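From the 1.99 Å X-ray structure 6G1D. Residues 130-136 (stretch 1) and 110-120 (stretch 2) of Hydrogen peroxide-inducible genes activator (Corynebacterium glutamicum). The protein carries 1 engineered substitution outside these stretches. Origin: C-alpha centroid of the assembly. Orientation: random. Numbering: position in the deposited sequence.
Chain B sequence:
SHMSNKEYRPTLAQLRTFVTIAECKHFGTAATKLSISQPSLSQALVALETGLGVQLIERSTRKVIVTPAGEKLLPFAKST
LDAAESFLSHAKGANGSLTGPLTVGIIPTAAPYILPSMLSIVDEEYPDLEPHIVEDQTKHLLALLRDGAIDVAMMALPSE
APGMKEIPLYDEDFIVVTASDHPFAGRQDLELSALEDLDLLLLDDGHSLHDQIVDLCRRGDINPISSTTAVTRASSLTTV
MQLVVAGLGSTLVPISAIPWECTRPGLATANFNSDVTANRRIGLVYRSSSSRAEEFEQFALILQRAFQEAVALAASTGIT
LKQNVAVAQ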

# COMPACT_ATOMS: atom_id res chain seq x y z
N GLU B 130 -6.61 9.24 29.84
CA GLU B 130 -6.85 8.06 29.03
C GLU B 130 -5.95 8.17 27.80
O GLU B 130 -6.38 8.67 26.75
CB GLU B 130 -8.30 7.99 28.54
CG GLU B 130 -9.37 7.65 29.55
CD GLU B 130 -10.71 7.36 28.82
OE1 GLU B 130 -10.92 7.72 27.60
OE2 GLU B 130 -11.58 6.77 29.47
N PRO B 131 -4.69 7.73 27.91
CA PRO B 131 -3.79 7.92 26.78
C PRO B 131 -4.05 6.92 25.63
O PRO B 131 -4.46 5.78 25.85
CB PRO B 131 -2.40 7.74 27.41
CG PRO B 131 -2.65 6.86 28.60
CD PRO B 131 -4.07 6.97 29.00
N HIS B 132 -3.86 7.40 24.42
CA HIS B 132 -3.93 6.62 23.20
C HIS B 132 -2.65 6.98 22.48
O HIS B 132 -2.26 8.15 22.45
CB HIS B 132 -5.18 7.00 22.40
CG HIS B 132 -6.44 6.68 23.13
ND1 HIS B 132 -7.25 7.64 23.69
CD2 HIS B 132 -6.98 5.49 23.46
CE1 HIS B 132 -8.26 7.05 24.31
NE2 HIS B 132 -8.12 5.74 24.18
N ILE B 133 -1.98 5.96 21.97
CA ILE B 133 -0.65 6.10 21.44
C ILE B 133 -0.72 5.74 19.98
O ILE B 133 -1.25 4.71 19.63
CB ILE B 133 0.36 5.16 22.16
CG1 ILE B 133 0.32 5.39 23.68
CG2 ILE B 133 1.76 5.38 21.62
CD1 ILE B 133 0.67 6.81 24.12
N VAL B 134 -0.20 6.62 19.13
CA VAL B 134 -0.04 6.34 17.73
C VAL B 134 1.45 6.43 17.39
O VAL B 134 2.05 7.49 17.48
CB VAL B 134 -0.84 7.35 16.87
CG1 VAL B 134 -0.60 7.10 15.39
CG2 VAL B 134 -2.32 7.20 17.18
N GLU B 135 2.02 5.29 17.05
CA GLU B 135 3.45 5.22 16.75
C GLU B 135 3.54 5.26 15.23
O GLU B 135 3.02 4.37 14.57
CB GLU B 135 4.02 3.91 17.27
CG GLU B 135 5.50 3.74 16.97
CD GLU B 135 6.06 2.40 17.40
OE1 GLU B 135 5.36 1.37 17.22
OE2 GLU B 135 7.22 2.37 17.87
N ASP B 136 4.16 6.28 14.68
CA ASP B 136 4.28 6.40 13.22
C ASP B 136 5.39 7.38 12.91
O ASP B 136 5.85 8.11 13.76
CB ASP B 136 2.94 6.86 12.58
CG ASP B 136 2.71 6.28 11.15
OD1 ASP B 136 3.68 5.98 10.40
OD2 ASP B 136 1.54 6.12 10.74
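Stretch 2 (110-120) AAPYILPSMLS

A helix packed on a β-strand commonly uses one face of each element, and the alternation of side chains along the strand decides which residues can take part. Residues 130-136 and 110-120 of this hydrogen peroxide-inducible genes activator give a compact example. The strand, already under way at Glu130, runs to Glu135, with Asp136 leaving it as loop. The second stretch begins in a loop at Ala110 and is helical from Ala111 through Ser120, beyond which the helix continues. The two elements run nearly antiparallel: their N-to-C directions make an angle of 168°, and their axes approach to 10.7 Å. Advancing along the strand therefore means moving back along the helix, from Leu119 to Ala111.

The helix is not uniform. Its first turn is anchored by Ala110 O, which accepts from both Tyr113 N (3.1 Å) and Ile114 N (3.0 Å), and the bond from Leu115 N to Ala111 O (3.0 Å) follows. A kink occurs where the N atoms of Pro116 and Ser117 make no bond to the preceding turn; proline, whose ring closes on its own nitrogen, has no amide hydrogen to offer. Regular bonding resumes with Met118 N to Ile114 O at 3.0 Å and Leu119 N to Leu115 O at 2.9 Å.

On the strand, Glu130 lies out of reach, and the contact opens at Pro131. Its CA-to-CB bond points toward the helix, and its CG lies 4.1 Å from CD2 of Leu119. The CA atoms of Pro131 and Leu119 are 8.3 Å apart. Leu119 starts sideways from its backbone, but the end of its side chain comes nearer the strand, so the contact depends on the reach of the leucine.

His132 takes no part; its side chain is out of reach of the other stretch. Ile133 restores the pattern and has the largest area covered by the opposing stretch, 63 Å². With both chi angles in m, it places CD1 3.9 Å from CD2 of Leu115 and 4.4 Å from CE of Met118. Leu115 and Met118, three positions apart and thus almost one helical turn, both point toward the strand, allowing a single methyl group to meet both side chains.

Val134 is again out of reach, although buried. Glu135 then closes the contact where the backbones are nearer, with Glu135 CA 6.7 Å from Ala111 CA. Its side chain is extended, with chi1 and chi2 both t, and its OE2 lies 3.6 Å from CB of Ala111 and likewise 3.6 Å from CD of Pro112. These are van der Waals contacts; both carboxylate oxygens find hydrogen-bonding partners elsewhere in the structure. Asp136, beyond the strand, does not reach the helix.

The principle is visible in the sequence of contacts: Pro131, Ile133 and Glu135 engage the helix, while the alternate residues do not. No hydrogen bond crosses between the stretches, and the 252 Å² buried here reflects side-chain packing, chiefly apolar.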

# COMPACT_ATOMS: atom_id res chain seq x y z
N ALA B 110 11.70 6.55 19.28
CA ALA B 110 11.55 7.01 20.66
C ALA B 110 10.48 6.24 21.44
O ALA B 110 10.70 5.95 22.63
CB ALA B 110 11.25 8.49 20.69
N ALA B 111 9.37 5.88 20.78
CA ALA B 111 8.19 5.31 21.45
C ALA B 111 8.43 4.16 22.44
O ALA B 111 8.11 4.27 23.59
CB ALA B 111 7.17 4.86 20.40
N PRO B 112 9.01 3.03 21.96
CA PRO B 112 9.11 1.89 22.85
C PRO B 112 9.99 2.16 24.07
O PRO B 112 9.84 1.48 25.07
CB PRO B 112 9.69 0.81 21.94
CG PRO B 112 10.37 1.57 20.83
CD PRO B 112 9.53 2.76 20.61
N TYR B 113 10.86 3.17 24.01
CA TYR B 113 11.86 3.43 25.02
C TYR B 113 11.40 4.46 26.03
O TYR B 113 11.82 4.44 27.20
CB TYR B 113 13.17 3.84 24.36
CG TYR B 113 13.50 2.98 23.17
CD1 TYR B 113 13.77 3.55 21.96
CD2 TYR B 113 13.49 1.59 23.24
CE1 TYR B 113 14.02 2.76 20.82
CE2 TYR B 113 13.77 0.81 22.14
CZ TYR B 113 14.01 1.43 20.92
OH TYR B 113 14.28 0.70 19.78
N ILE B 114 10.51 5.36 25.61
CA ILE B 114 9.94 6.36 26.50
C ILE B 114 8.62 5.86 27.16
O ILE B 114 8.28 6.29 28.28
CB ILE B 114 9.75 7.71 25.77
CG1 ILE B 114 9.67 8.89 26.77
CG2 ILE B 114 8.57 7.68 24.82
CD1 ILE B 114 11.02 9.28 27.40
N LEU B 115 7.90 4.96 26.49
CA LEU B 115 6.56 4.57 26.95
C LEU B 115 6.51 3.97 28.36
O LEU B 115 5.61 4.30 29.11
CB LEU B 115 5.88 3.60 25.99
CG LEU B 115 5.22 4.25 24.77
CD1 LEU B 115 4.82 3.16 23.77
CD2 LEU B 115 4.09 5.16 25.08
N PRO B 116 7.45 3.07 28.71
CA PRO B 116 7.25 2.47 30.04
C PRO B 116 7.17 3.49 31.16
O PRO B 116 6.24 3.42 31.96
CB PRO B 116 8.43 1.51 30.21
CG PRO B 116 8.77 1.15 28.79
CD PRO B 116 8.54 2.41 27.97
N SER B 117 8.10 4.44 31.18
CA SER B 117 8.14 5.46 32.24
C SER B 117 7.01 6.46 32.08
O SER B 117 6.38 6.85 33.06
CB SER B 117 9.48 6.20 32.32
OG SER B 117 10.54 5.33 32.59
N MET B 118 6.75 6.90 30.84
CA MET B 118 5.67 7.85 30.67
C MET B 118 4.35 7.28 31.16
O MET B 118 3.60 7.99 31.86
CB MET B 118 5.55 8.31 29.24
CG MET B 118 4.40 9.27 28.99
SD MET B 118 3.07 8.50 28.05
CE MET B 118 3.83 8.76 26.44
N LEU B 119 4.06 6.05 30.76
CA LEU B 119 2.80 5.41 31.13
C LEU B 119 2.67 5.14 32.64
O LEU B 119 1.60 5.22 33.18
CB LEU B 119 2.58 4.11 30.35
CG LEU B 119 2.31 4.32 28.84
CD1 LEU B 119 2.30 3.03 28.08
CD2 LEU B 119 1.00 4.98 28.63
N SER B 120 3.77 4.82 33.29
CA SER B 120 3.77 4.57 34.73
C SER B 120 3.54 5.88 35.53
O SER B 120 2.77 5.88 36.48
CB SER B 120 5.09 3.89 35.17
OG SER B 120 5.11 3.73 36.56